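Local coordinates for protein probable glycosidase crf1 (Neosartorya fumigata, PDB 6IBU) that cross-links fungal cell-wall polysaccharides as a dual chitinase and transglycosylase, transferring chitin to 1,6-beta-glucan or to another chitin chain, at residues A[61-67]-A[178-184]. Residue numbers count along the deposited sequence, not the author numbering.
Sequences TIDTDFY and PMRLRLG
Strand 61-64 pairs antiparallel with 179-184, their axes 4.7 Å apart at closest approach, with 167° between their directions. Both backbones are extended except at D65 (phi/psi -63/-35). T61 faces G184 in a non-hydrogen-bonded pair, CA to CA 4.2 Å. I62 and L183 form the hydrogen-bonded pair: I62 N to L183 O and L183 N to I62 O are both 2.8 Å. On this face I62 CG1 packs on L183 CB at 3.8 Å. D63 opposes R182 in a non-hydrogen-bonded pair on the other face. D63 (chi1 m) makes a salt bridge from OD1 to R182 NE, 2.7 Å. R182 binds chitin; D63 and E92 hold its guanidinium, consistent with fixing it for substrate. T64 N donates to L181 O at 3.0 Å. The chain leaves its partner at D65-F66 and returns at Y67, whose CA lies 4.4 Å from R180 CA. Here T64 OG1 (chi1 p) replaces backbone, accepting from L181 N at 3.1 Å and donating to F66 O at 2.8 Å. T64 O accepts a very short hydrogen bond, 2.5 Å, from R180 NH1. Y67 and D63 cover opposite faces of the R180 guanidinium. R180 CB sits over the Y67 ring (chi1 m) in a CH-pi contact, 4.1 Å from the centroid, and Y67 CB meets P178 CB at 3.9 Å. Y67 OH is hydrogen-bonded to D94. The pair lies in one sheet of the GH16 beta-jelly-roll, between strands 35-39 and 85-93. D63 and R182 lie on its chitin-binding face; opposite, beside I62, L181 and L183 pack against strand 212-223 of the other sheet.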
ATOM      1  N   THR A  61      10.338   4.633  -2.753  1.00 22.92           N
ATOM      2  CA  THR A  61       9.205   4.435  -1.822  1.00 24.05           C
ATOM      3  C   THR A  61       8.974   5.693  -0.994  1.00 23.78           C
ATOM      4  O   THR A  61       9.952   6.342  -0.639  1.00 22.62           O
ATOM      5  CB  THR A  61       9.471   3.267  -0.869  1.00 25.13           C
ATOM      6  OG1 THR A  61      10.014   2.181  -1.611  1.00 26.67           O
ATOM      7  CG2 THR A  61       8.215   2.792  -0.186  1.00 27.00           C
ATOM      8  N   ILE A  62       7.718   5.988  -0.675  1.00 23.50           N
ATOM      9  CA  ILE A  62       7.363   6.984   0.364  1.00 22.66           C
ATOM     10  C   ILE A  62       6.407   6.312   1.344  1.00 24.33           C
ATOM     11  O   ILE A  62       5.567   5.518   0.904  1.00 23.66           O
ATOM     12  CB  ILE A  62       6.785   8.273  -0.251  1.00 23.98           C
ATOM     13  CG1 ILE A  62       5.495   8.035  -1.035  1.00 22.55           C
ATOM     14  CG2 ILE A  62       7.830   8.973  -1.110  1.00 24.96           C
ATOM     15  CD1 ILE A  62       4.791   9.330  -1.397  1.00 23.05           C
ATOM     16  N   ASP A  63       6.606   6.565   2.638  1.00 24.60           N
ATOM     17  CA  ASP A  63       5.719   6.147   3.749  1.00 24.43           C
ATOM     18  C   ASP A  63       5.156   7.400   4.417  1.00 23.22           C
ATOM     19  O   ASP A  63       5.915   8.376   4.574  1.00 21.76           O
ATOM     20  CB  ASP A  63       6.496   5.415   4.835  1.00 29.00           C
ATOM     21  CG  ASP A  63       6.954   4.029   4.466  1.00 35.07           C
ATOM     22  OD1 ASP A  63       6.408   3.483   3.497  1.00 41.68           O
ATOM     23  OD2 ASP A  63       7.838   3.504   5.178  1.00 40.73           O
ATOM     24  N   THR A  64       3.897   7.368   4.842  1.00 20.70           N
ATOM     25  CA  THR A  64       3.326   8.399   5.737  1.00 19.14           C
ATOM     26  C   THR A  64       4.073   8.318   7.068  1.00 18.46           C
ATOM     27  O   THR A  64       4.396   7.217   7.513  1.00 16.89           O
ATOM     28  CB  THR A  64       1.809   8.254   5.904  1.00 18.53           C
ATOM     29  OG1 THR A  64       1.474   6.940   6.350  1.00 16.67           O
ATOM     30  CG2 THR A  64       1.059   8.560   4.630  1.00 18.86           C
ATOM     31  N   ASP A  65       4.381   9.465   7.650  1.00 20.91           N
ATOM     32  CA  ASP A  65       4.965   9.567   9.013  1.00 23.89           C
ATOM     33  C   ASP A  65       3.955   9.002  10.015  1.00 23.34           C
ATOM     34  O   ASP A  65       4.377   8.337  10.954  1.00 25.77           O
ATOM     35  CB  ASP A  65       5.286  11.016   9.385  1.00 26.45           C
ATOM     36  CG  ASP A  65       6.481  11.612   8.676  1.00 29.58           C
ATOM     37  OD1 ASP A  65       7.291  10.844   8.088  1.00 32.91           O
ATOM     38  OD2 ASP A  65       6.585  12.851   8.702  1.00 33.33           O
ATOM     39  N   PHE A  66       2.668   9.201   9.756  1.00 21.94           N
ATOM     40  CA  PHE A  66       1.547   8.851  10.654  1.00 21.78           C
ATOM     41  C   PHE A  66       0.946   7.501  10.269  1.00 21.11           C
ATOM     42  O   PHE A  66       1.144   7.015   9.138  1.00 19.76           O
ATOM     43  CB  PHE A  66       0.455   9.918  10.571  1.00 22.11           C
ATOM     44  CG  PHE A  66       0.037  10.221   9.155  1.00 22.78           C
ATOM     45  CD1 PHE A  66      -0.926   9.458   8.518  1.00 23.30           C
ATOM     46  CD2 PHE A  66       0.630  11.255   8.446  1.00 24.08           C
ATOM     47  CE1 PHE A  66      -1.328   9.751   7.226  1.00 24.43           C
ATOM     48  CE2 PHE A  66       0.242  11.537   7.143  1.00 24.88           C
ATOM     49  CZ  PHE A  66      -0.745  10.793   6.539  1.00 25.27           C
ATOM     50  N   TYR A  67       0.215   6.930  11.228  1.00 19.99           N
ATOM     51  CA  TYR A  67      -0.662   5.748  11.083  1.00 20.70           C
ATOM     52  C   TYR A  67      -2.093   6.238  11.256  1.00 19.30           C
ATOM     53  O   TYR A  67      -2.286   7.204  11.974  1.00 19.61           O
ATOM     54  CB  TYR A  67      -0.380   4.687  12.145  1.00 21.98           C
ATOM     55  CG  TYR A  67       0.961   4.026  12.022  1.00 23.74           C
ATOM     56  CD1 TYR A  67       2.125   4.731  12.290  1.00 25.57           C
ATOM     57  CD2 TYR A  67       1.076   2.685  11.692  1.00 25.16           C
ATOM     58  CE1 TYR A  67       3.369   4.132  12.198  1.00 24.53           C
ATOM     59  CE2 TYR A  67       2.319   2.076  11.593  1.00 25.76           C
ATOM     60  CZ  TYR A  67       3.467   2.802  11.849  1.00 23.64           C
ATOM     61  OH  TYR A  67       4.683   2.203  11.756  1.00 24.78           O
ATOM     62  N   PRO A 178      -3.353  -0.179  13.528  1.00 17.49           N
ATOM     63  CA  PRO A 178      -3.135   1.100  12.867  1.00 17.25           C
ATOM     64  C   PRO A 178      -2.130   0.867  11.736  1.00 16.88           C
ATOM     65  O   PRO A 178      -1.136   0.195  11.939  1.00 15.32           O
ATOM     66  CB  PRO A 178      -2.538   2.015  13.942  1.00 17.95           C
ATOM     67  CG  PRO A 178      -2.774   1.258  15.260  1.00 18.67           C
ATOM     68  CD  PRO A 178      -2.840  -0.207  14.904  1.00 17.51           C
ATOM     69  N   MET A 179      -2.400   1.459  10.588  1.00 17.06           N
ATOM     70  CA  MET A 179      -1.600   1.203   9.383  1.00 18.53           C
ATOM     71  C   MET A 179      -1.092   2.511   8.810  1.00 18.60           C
ATOM     72  O   MET A 179      -1.753   3.519   8.954  1.00 17.43           O
ATOM     73  CB  MET A 179      -2.426   0.463   8.329  1.00 18.76           C
ATOM     74  CG  MET A 179      -2.614  -0.982   8.698  1.00 19.77           C
ATOM     75  SD  MET A 179      -3.258  -2.002   7.379  1.00 19.80           S
ATOM     76  CE  MET A 179      -4.889  -1.306   7.164  1.00 19.24           C
ATOM     77  N   ARG A 180       0.055   2.445   8.152  1.00 19.33           N
ATOM     78  CA  ARG A 180       0.576   3.598   7.404  1.00 20.74           C
ATOM     79  C   ARG A 180       0.445   3.285   5.916  1.00 19.58           C
ATOM     80  O   ARG A 180       0.185   2.138   5.550  1.00 17.72           O
ATOM     81  CB  ARG A 180       1.974   3.939   7.904  1.00 24.37           C
ATOM     82  CG  ARG A 180       3.058   2.954   7.527  1.00 28.04           C
ATOM     83  CD  ARG A 180       4.323   3.736   7.313  1.00 34.42           C
ATOM     84  NE  ARG A 180       5.234   3.525   8.419  1.00 42.06           N
ATOM     85  CZ  ARG A 180       5.999   4.448   8.998  1.00 43.72           C
ATOM     86  NH1 ARG A 180       6.008   5.707   8.587  1.00 40.91           N
ATOM     87  NH2 ARG A 180       6.768   4.086  10.007  1.00 45.43           N
ATOM     88  N   LEU A 181       0.495   4.319   5.090  1.00 18.95           N
ATOM     89  CA  LEU A 181       0.384   4.169   3.628  1.00 18.98           C
ATOM     90  C   LEU A 181       1.797   4.187   3.046  1.00 19.16           C
ATOM     91  O   LEU A 181       2.552   5.106   3.350  1.00 17.74           O
ATOM     92  CB  LEU A 181      -0.507   5.306   3.127  1.00 18.78           C
ATOM     93  CG  LEU A 181      -0.698   5.414   1.622  1.00 18.94           C
ATOM     94  CD1 LEU A 181      -1.341   4.159   1.041  1.00 18.38           C
ATOM     95  CD2 LEU A 181      -1.532   6.651   1.321  1.00 19.50           C
ATOM     96  N   ARG A 182       2.149   3.170   2.264  1.00 20.80           N
ATOM     97  CA  ARG A 182       3.449   3.082   1.551  1.00 22.66           C
ATOM     98  C   ARG A 182       3.144   3.159   0.054  1.00 21.51           C
ATOM     99  O   ARG A 182       2.233   2.456  -0.418  1.00 21.51           O
ATOM    100  CB  ARG A 182       4.199   1.801   1.927  1.00 27.16           C
ATOM    101  CG  ARG A 182       4.002   1.407   3.391  1.00 35.58           C
ATOM    102  CD  ARG A 182       5.032   0.480   4.029  1.00 42.41           C
ATOM    103  NE  ARG A 182       6.383   0.773   3.562  1.00 49.59           N
ATOM    104  CZ  ARG A 182       7.379  -0.102   3.512  1.00 54.95           C
ATOM    105  NH1 ARG A 182       7.193  -1.349   3.914  1.00 58.25           N
ATOM    106  NH2 ARG A 182       8.557   0.277   3.049  1.00 56.71           N
ATOM    107  N   LEU A 183       3.823   4.022  -0.680  1.00 19.15           N
ATOM    108  CA  LEU A 183       3.697   4.052  -2.153  1.00 18.48           C
ATOM    109  C   LEU A 183       5.068   3.736  -2.725  1.00 18.64           C
ATOM    110  O   LEU A 183       6.053   4.299  -2.235  1.00 18.42           O
ATOM    111  CB  LEU A 183       3.230   5.431  -2.597  1.00 18.55           C
ATOM    112  CG  LEU A 183       1.863   5.838  -2.081  1.00 17.93           C
ATOM    113  CD1 LEU A 183       1.623   7.312  -2.332  1.00 17.66           C
ATOM    114  CD2 LEU A 183       0.790   4.987  -2.740  1.00 18.54           C
ATOM    115  N   GLY A 184       5.114   2.928  -3.774  1.00 18.26           N
ATOM    116  CA  GLY A 184       6.410   2.637  -4.401  1.00 18.61           C
ATOM    117  C   GLY A 184       6.308   1.794  -5.642  1.00 17.92           C
ATOM    118  O   GLY A 184       5.290   1.129  -5.871  1.00 18.84           O
TER